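PDB 3HWU: putative DNA-binding protein from Ralstonia eutropha, which is of unknown function but belongs to the PCC (DUF296) family, forms a trimer and may bind DNA. Local coordinates for residues L29-R34 with K87-H91; F43-M49 with G114-I120; V72-T78 with A92-D98; S80-G86 with R128-V133. All coordinates share one frame; numbering follows the deposited sequence. Where two conformers were deposited one is given.

Contact 1 (L29-R34 with K87-H91)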
loop_
_atom_site.group_PDB
_atom_site.type_symbol
_atom_site.label_atom_id
_atom_site.label_comp_id
_atom_site.label_asym_id
_atom_site.label_seq_id
_atom_site.Cartn_x
_atom_site.Cartn_y
_atom_site.Cartn_z
ATOM N N LEU A 29 7.512 15.299 4.579
ATOM C CA LEU A 29 7.056 14.444 5.692
ATOM C C LEU A 29 7.815 14.732 6.998
ATOM O O LEU A 29 7.221 14.742 8.082
ATOM C CB LEU A 29 7.189 12.973 5.309
ATOM C CG LEU A 29 6.084 12.484 4.359
ATOM C CD1 LEU A 29 6.515 11.166 3.685
ATOM C CD2 LEU A 29 4.732 12.333 5.100
ATOM N N GLU A 30 9.125 14.962 6.889
ATOM C CA GLU A 30 9.893 15.429 8.039
ATOM C C GLU A 30 9.330 16.720 8.593
ATOM O O GLU A 30 9.198 16.878 9.821
ATOM C CB GLU A 30 11.349 15.639 7.655
ATOM C CG GLU A 30 12.098 14.343 7.313
ATOM C CD GLU A 30 13.462 14.522 6.622
ATOM O OE1 GLU A 30 13.818 15.647 6.238
ATOM O OE2 GLU A 30 14.137 13.476 6.441
ATOM N N GLN A 31 9.024 17.674 7.704
ATOM C CA GLN A 31 8.466 18.934 8.174
ATOM C C GLN A 31 7.075 18.768 8.819
ATOM O O GLN A 31 6.754 19.463 9.799
ATOM C CB GLN A 31 8.415 19.945 7.014
ATOM C CG GLN A 31 8.106 21.360 7.516
ATOM C CD GLN A 31 9.218 21.904 8.362
ATOM O OE1 GLN A 31 10.407 21.693 8.061
ATOM N NE2 GLN A 31 8.859 22.575 9.460
ATOM N N LEU A 32 6.223 17.903 8.264
ATOM C CA LEU A 32 4.951 17.630 8.902
ATOM C C LEU A 32 5.170 17.069 10.329
ATOM O O LEU A 32 4.474 17.444 11.284
ATOM C CB LEU A 32 4.159 16.620 8.059
ATOM C CG LEU A 32 2.776 16.240 8.608
ATOM C CD1 LEU A 32 1.758 17.320 8.447
ATOM C CD2 LEU A 32 2.271 14.949 7.911
ATOM N N ALA A 33 6.118 16.152 10.445
ATOM C CA ALA A 33 6.427 15.564 11.762
ATOM C C ALA A 33 6.821 16.639 12.780
ATOM O O ALA A 33 6.376 16.627 13.943
ATOM C CB ALA A 33 7.534 14.474 11.626
ATOM N N ARG A 34 7.668 17.568 12.339
ATOM C CA ARG A 34 8.092 18.651 13.204
ATOM C C ARG A 34 6.980 19.671 13.487
ATOM O O ARG A 34 6.852 20.102 14.643
ATOM C CB ARG A 34 9.328 19.349 12.626
ATOM C CG ARG A 34 10.638 18.608 12.659
ATOM C CD ARG A 34 11.786 19.572 12.282
ATOM N NE ARG A 34 11.671 19.968 10.883
ATOM C CZ ARG A 34 12.210 19.289 9.883
ATOM N NH1 ARG A 34 12.956 18.222 10.140
ATOM N NH2 ARG A 34 12.028 19.682 8.630
ATOM N N LYS A 87 15.492 14.173 15.711
ATOM C CA LYS A 87 15.122 14.587 14.359
ATOM C C LYS A 87 14.154 13.573 13.781
ATOM O O LYS A 87 14.227 12.390 14.127
ATOM C CB LYS A 87 16.350 14.631 13.458
ATOM C CG LYS A 87 17.424 15.636 13.964
ATOM C CD LYS A 87 18.561 15.783 12.972
ATOM C CE LYS A 87 19.460 14.608 12.989
ATOM N N PRO A 88 13.268 14.031 12.894
ATOM C CA PRO A 88 12.389 13.053 12.267
ATOM C C PRO A 88 13.169 12.043 11.466
ATOM O O PRO A 88 14.143 12.390 10.801
ATOM C CB PRO A 88 11.474 13.890 11.372
ATOM C CG PRO A 88 11.767 15.256 11.631
ATOM C CD PRO A 88 13.016 15.387 12.428
ATOM N N SER A 89 12.697 10.811 11.509
ATOM C CA SER A 89 13.337 9.677 10.858
ATOM C C SER A 89 12.305 8.935 10.045
ATOM O O SER A 89 11.454 8.222 10.589
ATOM C CB SER A 89 13.956 8.752 11.894
ATOM O OG SER A 89 14.554 7.622 11.302
ATOM N N ILE A 90 12.274 9.253 8.742
ATOM C CA ILE A 90 11.271 8.694 7.826
ATOM C C ILE A 90 11.860 7.406 7.243
ATOM O O ILE A 90 12.999 7.357 6.769
ATOM C CB ILE A 90 10.917 9.693 6.687
ATOM C CG1 ILE A 90 10.510 11.069 7.176
ATOM C CG2 ILE A 90 9.810 9.170 5.795
ATOM C CD1 ILE A 90 9.379 11.112 8.159
ATOM N N HIS A 91 11.075 6.347 7.224
ATOM C CA HIS A 91 11.437 5.066 6.643
ATOM C C HIS A 91 10.396 4.798 5.589
ATOM O O HIS A 91 9.219 4.582 5.905
ATOM C CB HIS A 91 11.405 3.960 7.691
ATOM C CG HIS A 91 11.807 2.636 7.176
ATOM N ND1 HIS A 91 11.537 1.453 7.835
ATOM C CD2 HIS A 91 12.475 2.302 6.049
ATOM C CE1 HIS A 91 12.060 0.454 7.144
ATOM N NE2 HIS A 91 12.637 0.947 6.057
HETATM O O HOH W 1 14.215 11.037 7.656
#

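Contact 2 (F43-M49 with G114-I120)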
loop_
_atom_site.group_PDB
_atom_site.type_symbol
_atom_site.label_atom_id
_atom_site.label_comp_id
_atom_site.label_asym_id
_atom_site.label_seq_id
_atom_site.Cartn_x
_atom_site.Cartn_y
_atom_site.Cartn_z
ATOM N N PHE A 43 2.227 5.584 6.911
ATOM C CA PHE A 43 1.658 6.228 5.742
ATOM C C PHE A 43 1.727 5.372 4.509
ATOM O O PHE A 43 2.560 4.476 4.395
ATOM C CB PHE A 43 2.313 7.621 5.499
ATOM C CG PHE A 43 3.803 7.607 5.270
ATOM C CD1 PHE A 43 4.328 7.376 4.029
ATOM C CD2 PHE A 43 4.697 7.831 6.300
ATOM C CE1 PHE A 43 5.694 7.323 3.821
ATOM C CE2 PHE A 43 6.045 7.804 6.089
ATOM C CZ PHE A 43 6.548 7.560 4.829
ATOM N N VAL A 44 0.846 5.717 3.561
ATOM C CA VAL A 44 0.886 5.207 2.195
ATOM C C VAL A 44 0.669 6.392 1.243
ATOM O O VAL A 44 0.186 7.442 1.654
ATOM C CB VAL A 44 -0.170 4.122 1.891
ATOM C CG1 VAL A 44 0.125 2.826 2.693
ATOM C CG2 VAL A 44 -1.575 4.600 2.174
ATOM N N GLY A 45 1.063 6.263 -0.017
ATOM C CA GLY A 45 0.855 7.330 -0.959
ATOM C C GLY A 45 1.059 6.931 -2.409
ATOM O O GLY A 45 1.479 5.811 -2.689
ATOM N N ILE A 46 0.735 7.872 -3.308
ATOM C CA ILE A 46 0.896 7.713 -4.752
ATOM C C ILE A 46 1.289 9.073 -5.309
ATOM O O ILE A 46 1.128 10.106 -4.652
ATOM C CB ILE A 46 -0.378 7.240 -5.499
ATOM C CG1 ILE A 46 -1.592 8.158 -5.237
ATOM C CG2 ILE A 46 -0.683 5.801 -5.149
ATOM C CD1 ILE A 46 -2.802 7.911 -6.141
ATOM N N GLY A 47 1.835 9.085 -6.522
ATOM C CA GLY A 47 2.053 10.372 -7.203
ATOM C C GLY A 47 2.890 10.219 -8.448
ATOM O O GLY A 47 3.062 9.101 -8.908
ATOM N N PHE A 48 3.392 11.315 -8.986
ATOM C CA PHE A 48 4.234 11.336 -10.178
ATOM C C PHE A 48 5.487 12.111 -9.835
ATOM O O PHE A 48 5.386 13.241 -9.349
ATOM C CB PHE A 48 3.544 12.015 -11.361
ATOM C CG PHE A 48 4.353 11.995 -12.613
ATOM C CD1 PHE A 48 4.506 10.829 -13.304
ATOM C CD2 PHE A 48 4.991 13.111 -13.021
ATOM C CE1 PHE A 48 5.291 10.805 -14.469
ATOM C CE2 PHE A 48 5.752 13.127 -14.183
ATOM C CZ PHE A 48 5.921 11.987 -14.861
HETATM N N MSE A 49 6.636 11.464 -10.035
HETATM C CA MSE A 49 7.941 11.982 -9.590
HETATM C C MSE A 49 8.851 12.397 -10.744
HETATM O O MSE A 49 9.062 11.636 -11.676
HETATM C CB MSE A 49 8.652 10.913 -8.800
HETATM C CG MSE A 49 7.876 10.406 -7.575
HETATM SE SE MSE A 49 7.468 11.776 -6.303
HETATM C CE MSE A 49 5.802 11.042 -5.726
ATOM N N GLY A 114 7.048 15.582 -9.688
ATOM C CA GLY A 114 7.207 16.124 -11.024
ATOM C C GLY A 114 6.016 16.917 -11.471
ATOM O O GLY A 114 5.382 17.637 -10.687
ATOM N N THR A 115 5.694 16.791 -12.745
ATOM C CA THR A 115 4.525 17.515 -13.252
ATOM C C THR A 115 3.245 16.725 -12.878
ATOM O O THR A 115 2.624 16.017 -13.667
ATOM C CB THR A 115 4.650 17.768 -14.717
ATOM O OG1 THR A 115 4.789 16.523 -15.353
ATOM C CG2 THR A 115 5.870 18.666 -15.046
ATOM N N GLY A 116 2.890 16.847 -11.610
ATOM C CA GLY A 116 1.844 16.027 -11.013
ATOM C C GLY A 116 1.698 16.427 -9.572
ATOM O O GLY A 116 1.947 17.588 -9.199
ATOM N N SER A 117 1.352 15.435 -8.739
ATOM C CA SER A 117 1.167 15.656 -7.293
ATOM C C SER A 117 1.574 14.392 -6.546
ATOM O O SER A 117 1.927 13.389 -7.180
ATOM C CB SER A 117 -0.292 16.019 -6.992
ATOM O OG SER A 117 -1.165 14.998 -7.396
ATOM N N CYS A 118 1.501 14.418 -5.228
ATOM C CA CYS A 118 1.707 13.230 -4.409
ATOM C C CYS A 118 0.676 13.276 -3.285
ATOM O O CYS A 118 0.689 14.224 -2.492
ATOM C CB CYS A 118 3.159 13.163 -3.886
ATOM S SG CYS A 118 3.469 11.810 -2.778
ATOM N N GLU A 119 -0.187 12.263 -3.217
ATOM C CA GLU A 119 -1.209 12.114 -2.189
ATOM C C GLU A 119 -0.657 11.175 -1.129
ATOM O O GLU A 119 -0.203 10.089 -1.467
ATOM C CB GLU A 119 -2.493 11.525 -2.756
ATOM C CG GLU A 119 -3.136 12.367 -3.847
ATOM C CD GLU A 119 -4.306 11.700 -4.542
ATOM O OE1 GLU A 119 -4.713 10.611 -4.115
ATOM O OE2 GLU A 119 -4.823 12.302 -5.503
ATOM N N ILE A 120 -0.674 11.594 0.140
ATOM C CA ILE A 120 -0.102 10.805 1.229
ATOM C C ILE A 120 -1.119 10.710 2.352
ATOM O O ILE A 120 -1.540 11.749 2.905
ATOM C CB ILE A 120 1.234 11.374 1.777
ATOM C CG1 ILE A 120 2.216 11.694 0.647
ATOM C CG2 ILE A 120 1.839 10.367 2.782
ATOM C CD1 ILE A 120 3.431 12.524 1.096
#

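Contact 3 (V72-T78 with A92-D98)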
loop_
_atom_site.group_PDB
_atom_site.type_symbol
_atom_site.label_atom_id
_atom_site.label_comp_id
_atom_site.label_asym_id
_atom_site.label_seq_id
_atom_site.Cartn_x
_atom_site.Cartn_y
_atom_site.Cartn_z
ATOM N N VAL A 72 8.619 9.280 -13.455
ATOM C CA VAL A 72 7.988 8.001 -13.172
ATOM C C VAL A 72 6.716 8.154 -12.343
ATOM O O VAL A 72 6.610 9.034 -11.486
ATOM C CB VAL A 72 8.922 7.009 -12.437
ATOM C CG1 VAL A 72 9.984 6.472 -13.387
ATOM C CG2 VAL A 72 9.525 7.609 -11.187
ATOM N N GLU A 73 5.728 7.325 -12.638
ATOM C CA GLU A 73 4.569 7.173 -11.745
ATOM C C GLU A 73 4.992 6.385 -10.521
ATOM O O GLU A 73 5.692 5.387 -10.653
ATOM C CB GLU A 73 3.429 6.452 -12.459
ATOM C CG GLU A 73 2.728 7.291 -13.565
ATOM C CD GLU A 73 1.833 8.404 -13.035
ATOM O OE1 GLU A 73 1.850 8.694 -11.837
ATOM O OE2 GLU A 73 1.080 8.987 -13.856
HETATM N N MSE A 74 4.618 6.842 -9.348
HETATM C CA MSE A 74 4.812 6.102 -8.127
HETATM C C MSE A 74 3.545 5.344 -7.774
HETATM O O MSE A 74 2.522 5.920 -7.379
HETATM C CB MSE A 74 5.208 7.016 -6.986
HETATM C CG MSE A 74 5.576 6.236 -5.748
HETATM SE SE MSE A 74 6.312 7.252 -4.338
HETATM C CE MSE A 74 4.600 8.146 -3.770
ATOM N N ALA A 75 3.583 4.058 -8.096
ATOM C CA ALA A 75 2.430 3.186 -7.945
ATOM C C ALA A 75 2.036 2.978 -6.479
ATOM O O ALA A 75 0.878 2.795 -6.157
ATOM C CB ALA A 75 2.695 1.816 -8.644
ATOM N N ASN A 76 3.036 3.034 -5.588
ATOM C CA ASN A 76 2.789 3.007 -4.146
ATOM C C ASN A 76 4.009 3.479 -3.419
ATOM O O ASN A 76 5.112 3.196 -3.859
ATOM C CB ASN A 76 2.442 1.568 -3.687
ATOM C CG ASN A 76 2.446 1.462 -2.169
ATOM O OD1 ASN A 76 3.515 1.159 -1.580
ATOM N ND2 ASN A 76 1.288 1.736 -1.490
HETATM N N MSE A 77 3.771 4.164 -2.311
HETATM C CA MSE A 77 4.755 4.348 -1.264
HETATM C C MSE A 77 4.137 3.838 0.035
HETATM O O MSE A 77 2.935 4.047 0.251
HETATM C CB MSE A 77 5.041 5.849 -1.129
HETATM C CG MSE A 77 6.035 6.211 -0.006
HETATM SE SE MSE A 77 6.623 8.083 -0.053
HETATM C CE MSE A 77 4.955 8.938 0.367
ATOM N N THR A 78 4.954 3.209 0.883
ATOM C CA THR A 78 4.519 2.720 2.184
ATOM C C THR A 78 5.641 3.056 3.146
ATOM O O THR A 78 6.805 2.820 2.833
ATOM C CB THR A 78 4.247 1.199 2.154
ATOM O OG1 THR A 78 3.281 0.913 1.138
ATOM C CG2 THR A 78 3.694 0.685 3.478
ATOM N N ALA A 92 10.784 4.856 4.321
ATOM C CA ALA A 92 9.823 4.739 3.251
ATOM C C ALA A 92 10.367 3.808 2.155
ATOM O O ALA A 92 11.544 3.872 1.794
ATOM C CB ALA A 92 9.487 6.123 2.631
ATOM N N HIS A 93 9.456 3.032 1.582
ATOM C CA HIS A 93 9.711 2.239 0.386
ATOM C C HIS A 93 8.749 2.718 -0.703
ATOM O O HIS A 93 7.655 3.238 -0.421
ATOM C CB HIS A 93 9.509 0.740 0.640
ATOM C CG HIS A 93 10.512 0.116 1.564
ATOM N ND1 HIS A 93 10.566 -1.242 1.760
ATOM C CD2 HIS A 93 11.497 0.633 2.332
ATOM C CE1 HIS A 93 11.583 -1.526 2.547
ATOM N NE2 HIS A 93 12.181 -0.411 2.892
ATOM N N GLY A 94 9.095 2.451 -1.961
ATOM C CA GLY A 94 8.239 2.778 -3.060
ATOM C C GLY A 94 8.387 1.849 -4.240
ATOM O O GLY A 94 9.378 1.156 -4.359
ATOM N N THR A 95 7.412 1.936 -5.133
ATOM C CA THR A 95 7.321 1.196 -6.372
ATOM C C THR A 95 7.011 2.243 -7.466
ATOM O O THR A 95 6.024 2.982 -7.341
ATOM C CB THR A 95 6.127 0.171 -6.312
ATOM O OG1 THR A 95 6.258 -0.662 -5.116
ATOM C CG2 THR A 95 6.022 -0.642 -7.529
ATOM N N VAL A 96 7.845 2.321 -8.504
ATOM C CA VAL A 96 7.725 3.295 -9.603
ATOM C C VAL A 96 7.669 2.569 -10.934
ATOM O O VAL A 96 8.213 1.467 -11.072
ATOM C CB VAL A 96 8.847 4.368 -9.597
ATOM C CG1 VAL A 96 8.770 5.239 -8.324
ATOM C CG2 VAL A 96 10.247 3.766 -9.736
ATOM N N THR A 97 7.014 3.194 -11.898
ATOM C CA THR A 97 6.871 2.636 -13.228
ATOM C C THR A 97 6.986 3.775 -14.251
ATOM O O THR A 97 6.688 4.941 -13.949
ATOM C CB THR A 97 5.506 1.937 -13.422
ATOM O OG1 THR A 97 4.455 2.902 -13.305
ATOM C CG2 THR A 97 5.285 0.806 -12.389
ATOM N N ASP A 98 7.378 3.422 -15.472
ATOM C CA ASP A 98 7.542 4.413 -16.536
ATOM C C ASP A 98 6.683 4.033 -17.736
ATOM O O ASP A 98 5.704 3.310 -17.623
ATOM C CB ASP A 98 9.016 4.544 -16.929
ATOM C CG ASP A 98 9.565 3.291 -17.597
ATOM O OD1 ASP A 98 8.819 2.295 -17.717
ATOM O OD2 ASP A 98 10.794 3.305 -17.929
HETATM O O HOH W 2 6.078 0.529 -2.487
#

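Contact 4 (S80-G86 with R128-V133)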
loop_
_atom_site.group_PDB
_atom_site.type_symbol
_atom_site.label_atom_id
_atom_site.label_comp_id
_atom_site.label_asym_id
_atom_site.label_seq_id
_atom_site.Cartn_x
_atom_site.Cartn_y
_atom_site.Cartn_z
ATOM N N SER A 80 6.865 4.783 7.460
ATOM C CA SER A 80 6.604 5.225 8.823
ATOM C C SER A 80 7.358 6.486 9.155
ATOM O O SER A 80 8.420 6.778 8.612
ATOM C CB SER A 80 6.950 4.147 9.848
ATOM O OG SER A 80 8.315 3.784 9.782
ATOM N N ILE A 81 6.766 7.234 10.097
ATOM C CA ILE A 81 7.393 8.403 10.749
ATOM C C ILE A 81 7.750 8.039 12.166
ATOM O O ILE A 81 6.898 7.560 12.934
ATOM C CB ILE A 81 6.446 9.608 10.792
ATOM C CG1 ILE A 81 5.983 9.983 9.367
ATOM C CG2 ILE A 81 7.103 10.825 11.450
ATOM C CD1 ILE A 81 4.994 11.197 9.281
ATOM N N ALA A 82 9.013 8.254 12.520
ATOM C CA ALA A 82 9.494 8.120 13.875
ATOM C C ALA A 82 10.641 9.129 14.042
ATOM O O ALA A 82 10.736 10.086 13.274
ATOM C CB ALA A 82 9.881 6.675 14.214
ATOM N N TRP A 83 11.438 8.944 15.084
ATOM C CA TRP A 83 12.460 9.916 15.490
ATOM C C TRP A 83 13.792 9.237 15.722
ATOM O O TRP A 83 13.841 8.069 16.068
ATOM C CB TRP A 83 12.002 10.664 16.748
ATOM C CG TRP A 83 10.717 11.372 16.484
ATOM C CD1 TRP A 83 9.459 10.836 16.548
ATOM C CD2 TRP A 83 10.558 12.723 16.010
ATOM N NE1 TRP A 83 8.553 11.758 16.133
ATOM C CE2 TRP A 83 9.188 12.934 15.824
ATOM C CE3 TRP A 83 11.438 13.783 15.793
ATOM C CZ2 TRP A 83 8.665 14.137 15.403
ATOM C CZ3 TRP A 83 10.918 14.989 15.382
ATOM C CH2 TRP A 83 9.549 15.165 15.200
ATOM N N LYS A 84 14.872 9.977 15.513
ATOM C CA LYS A 84 16.180 9.489 15.887
ATOM C C LYS A 84 17.040 10.692 16.233
ATOM O O LYS A 84 17.191 11.628 15.449
ATOM C CB LYS A 84 16.801 8.651 14.760
ATOM C CG LYS A 84 18.165 8.061 15.166
ATOM C CD LYS A 84 18.635 7.000 14.226
ATOM C CE LYS A 84 20.044 6.444 14.665
ATOM N NZ LYS A 84 20.727 5.603 13.637
ATOM N N GLU A 85 17.571 10.675 17.452
ATOM C CA GLU A 85 18.447 11.777 17.918
ATOM C C GLU A 85 17.754 13.115 17.778
ATOM O O GLU A 85 18.354 14.118 17.360
ATOM C CB GLU A 85 19.765 11.729 17.158
ATOM C CG GLU A 85 20.575 10.552 17.618
ATOM C CD GLU A 85 21.567 10.041 16.620
ATOM O OE1 GLU A 85 21.899 10.752 15.621
ATOM O OE2 GLU A 85 22.043 8.910 16.857
ATOM N N GLY A 86 16.466 13.119 18.104
ATOM C CA GLY A 86 15.687 14.329 18.117
ATOM C C GLY A 86 15.153 14.853 16.796
ATOM O O GLY A 86 14.487 15.894 16.755
ATOM N N ARG A 128 5.356 8.313 21.176
ATOM C CA ARG A 128 6.589 8.815 20.620
ATOM C C ARG A 128 7.546 7.644 20.438
ATOM O O ARG A 128 7.946 7.006 21.428
ATOM C CB ARG A 128 7.172 9.921 21.541
ATOM C CG ARG A 128 8.571 10.460 21.193
ATOM C CD ARG A 128 8.603 11.438 20.073
ATOM N NE ARG A 128 10.022 11.817 19.954
ATOM C CZ ARG A 128 10.472 12.905 19.375
ATOM N NH1 ARG A 128 9.650 13.787 18.882
ATOM N NH2 ARG A 128 11.796 13.114 19.326
ATOM N N LEU A 129 7.950 7.374 19.186
ATOM C CA LEU A 129 8.813 6.237 18.896
ATOM C C LEU A 129 10.145 6.685 18.312
ATOM O O LEU A 129 10.190 7.573 17.455
ATOM C CB LEU A 129 8.141 5.260 17.927
ATOM C CG LEU A 129 6.802 4.653 18.301
ATOM C CD1 LEU A 129 6.342 3.681 17.170
ATOM C CD2 LEU A 129 6.842 4.010 19.675
ATOM N N ASP A 130 11.240 6.082 18.787
ATOM C CA ASP A 130 12.536 6.265 18.146
ATOM C C ASP A 130 12.943 5.013 17.374
ATOM O O ASP A 130 12.448 3.906 17.620
ATOM C CB ASP A 130 13.642 6.632 19.144
ATOM C CG ASP A 130 13.570 8.076 19.586
ATOM O OD1 ASP A 130 12.464 8.476 20.082
ATOM O OD2 ASP A 130 14.607 8.788 19.418
ATOM N N ARG A 131 13.800 5.232 16.396
ATOM C CA ARG A 131 14.501 4.171 15.718
ATOM C C ARG A 131 15.862 4.040 16.369
ATOM O O ARG A 131 16.433 5.038 16.859
ATOM C CB ARG A 131 14.742 4.536 14.263
ATOM C CG ARG A 131 13.570 4.735 13.470
ATOM C CD ARG A 131 13.832 4.653 11.874
ATOM N NE ARG A 131 12.698 5.279 11.289
ATOM C CZ ARG A 131 11.547 4.645 11.027
ATOM N NH1 ARG A 131 11.449 3.330 11.121
ATOM N NH2 ARG A 131 10.499 5.355 10.683
ATOM N N PHE A 132 16.397 2.836 16.353
ATOM C CA PHE A 132 17.706 2.565 16.985
ATOM C C PHE A 132 18.420 1.561 16.103
ATOM O O PHE A 132 17.796 0.766 15.404
ATOM C CB PHE A 132 17.500 1.956 18.417
ATOM C CG PHE A 132 16.870 0.576 18.400
ATOM C CD1 PHE A 132 15.465 0.447 18.241
ATOM C CD2 PHE A 132 17.646 -0.600 18.472
ATOM C CE1 PHE A 132 14.849 -0.820 18.114
ATOM C CE2 PHE A 132 17.035 -1.870 18.395
ATOM C CZ PHE A 132 15.653 -1.987 18.225
ATOM N N VAL A 133 19.744 1.498 16.218
ATOM C CA VAL A 133 20.518 0.488 15.527
ATOM C C VAL A 133 20.421 -0.821 16.293
ATOM O O VAL A 133 20.785 -0.886 17.460
ATOM C CB VAL A 133 22.006 0.901 15.362
ATOM C CG1 VAL A 133 22.728 -0.178 14.591
ATOM C CG2 VAL A 133 22.083 2.253 14.652
HETATM O O HOH W 3 17.009 8.613 19.285
HETATM O O HOH W 4 14.516 11.381 19.419
HETATM O O HOH W 5 12.422 15.835 18.731
#

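Contact 1 (L29-R34 with K87-H91)
Helix 29-34 lies over strand 87-91 with the two axes 8.2 Å apart at closest approach and their directions 135° apart, Glu30 sitting above Pro88. The pyrrolidine ring of Pro88 and the side chain of Ile90, on alternate positions of the strand, both point up at the helix. Pro88 fits against one helical turn: its CB meets Ala33 CB at 4.0 Å, while its CG lies 3.5 Å from the backbone O of Glu30. In the conformer given, the Arg34 chain bends at chi3 (-68°), NH1 approaches Pro88 CG obliquely at 3.5 Å, and NH2 donates a nearly straight bond to Gln31 OE1 (2.6 Å). This is the lone helix of the PCC-type fold resting on its antiparallel sheet, and the layer continues inward where Leu29 and Ile90 both touch Phe43 of strand 40-49. Ile90 sends CG1 to within 3.6 Å of Glu30 CG and CD1 up to Leu29 CB. Beyond CG the Glu30 chain runs extended (chi2 167°), carrying its carboxylate out past the apolar patch to a water that donates to OE2 and accepts from Ile90 N at 2.9 Å.

Contact 2 (F43-M49 with G114-I120)
Ile46 and Glu119 form an antiparallel hydrogen-bonded pair, Ile46 N to Glu119 O at 3.0 Å and Glu119 N to Ile46 O at 2.9 Å, between strands 43-49 and 117-120, which run 178° apart as neighbours in the large sheet of the PCC-type fold. Phe48 N then bonds Ser117 O, and past the corner at Thr115 and Gly116, with Thr115 at the centre of an inverse gamma turn, Gly114 N reaches Phe48 O. The backbones come close at two glycines, in the non-hydrogen-bonded pairs with Ile120 and Cys118: Gly45 CA lies 3.0 Å from Glu119 O, and Gly47 CA lies 3.0 Å from Ser117 O. Apolar contacts occupy the face toward helix 25-35. Ile120 CG2 packs on Phe43 CB (3.9 Å), and the bent chain of selenomethionine Met49 brings CE to Cys118 SG at 3.8 Å. On the other face Ile46 and Glu119 lie alongside each other, and the carboxylate continues into the third subunit, where it meets Ser80, His91 and Arg131. Phe48, its CG anti to the backbone N (chi1 -177°), lies alongside Thr115, with Thr115 N in the ring plane at the edge and OG1 3.7 Å from CE2.

Contact 3 (V72-T78 with A92-D98)
Val72 and Val96 interlock at one end of this strand pair, Val72 CG2 lying 3.7 Å from Val96 CB, while Val72 CB rests 3.4 Å from Thr97 O. Farther along the same face the selenomethionines Met74 and Met77 rise from the sheet. A chi1 near 180° in both (-173° and 178°) starts chains whose ends lead off the partner strand, Met74 packing on Met49, Leu111 and Cys118, and Met77 meeting Val25 of helix 25-35. Gly94, opposite Met77, adds no side chain to this face, and the stem of Met77 lies close to the partner backbone, its CG 3.4 Å from His93 O; Ala92 CB is a further small neighbour of Met77 CG, at 4.3 Å. The strands are the two arms of a beta hairpin, interrupted by a classic bulge in which Ala75 and Asn76 both face Thr95. Thr95 O receives weak bonds from Ala75 N (2.8 Å) and Asn76 N (3.5 Å), and Thr95 N returns a regular one to Asn76 O. On the bulged face a water lies between Asn76 OD1 and Thr95 OG1, 2.9 Å from the latter. Thr78 OG1 donates to a lone pair of the same Asn76 OD1 at 2.7 Å, while Asn76 ND2 reaches Thr78 of the third subunit.

Contact 4 (S80-G86 with R128-V133)
The guanidinium of Arg128 lies flat on the indole of Trp83, planes 10° apart, in a cation-pi stack. CZ sits 3.4 Å from the centroid of the five-membered ring, 18° off its normal, and NH1 covers the fused bond, 3.2 Å from both Trp83 CD2 and CE2. A bend at chi2 (78°) folds the arginine chain back over the ring, so that CD adds a CH-pi contact to the same face. At the ring edge, in its plane, lies Leu129 O, which also accepts a weak bond from Trp83 N. Trp83 O answers with a straighter one from Arg131 N at 2.9 Å, and these two bonds bridge the backbones.

The second arginine works differently. Arg131 runs extended from CG to NE and brings its guanidinium against Ala82, whose CB lies over one face, and delivers NH2 to Ser80 OG at 2.8 Å with Ser80 OG nearly in the guanidinium plane. NH2 also serves Ser89 O, while NH1 forms a salt bridge with Glu119 of the second subunit, whose carboxylate also binds Ser80 OG.

Farther out, one water bonded to Arg128 NH2 accepts from Gly86 N and, in the Asp130 conformer given, donates to OD2 at 2.6 Å; another joins NH2 to Gly86 O. Trp83 NE1, on the ring's edge, donates to Ile38 O. The site thus combines a surface arginine-tryptophan stack, beside the turn joining strands 72-84 and 87-97, with a buried Ser-Arg-Glu network across the subunit interface of the trimer.

Overall arrangement
Contacts 2 and 3 are buried strand pairings of one antiparallel sheet, joined edge to edge where strands 40-49 and 72-84 bond through Gly47 O and Met74 N (2.8 Å); both also touch the third subunit. Contact 1 is partly buried and brings the helix onto strand 87-97, which contact 3 shares, with apolar contacts and a water in place of strand pairing. Contact 4 lies about 9 Å from contact 1, centre to centre, at the other end of strand 72-84 from contact 3, and mixes exposed arginine and water chemistry with a buried charge network. Phe43 of contact 2 touches Leu29 and Ile90 of contact 1 and Ile81 of contact 4.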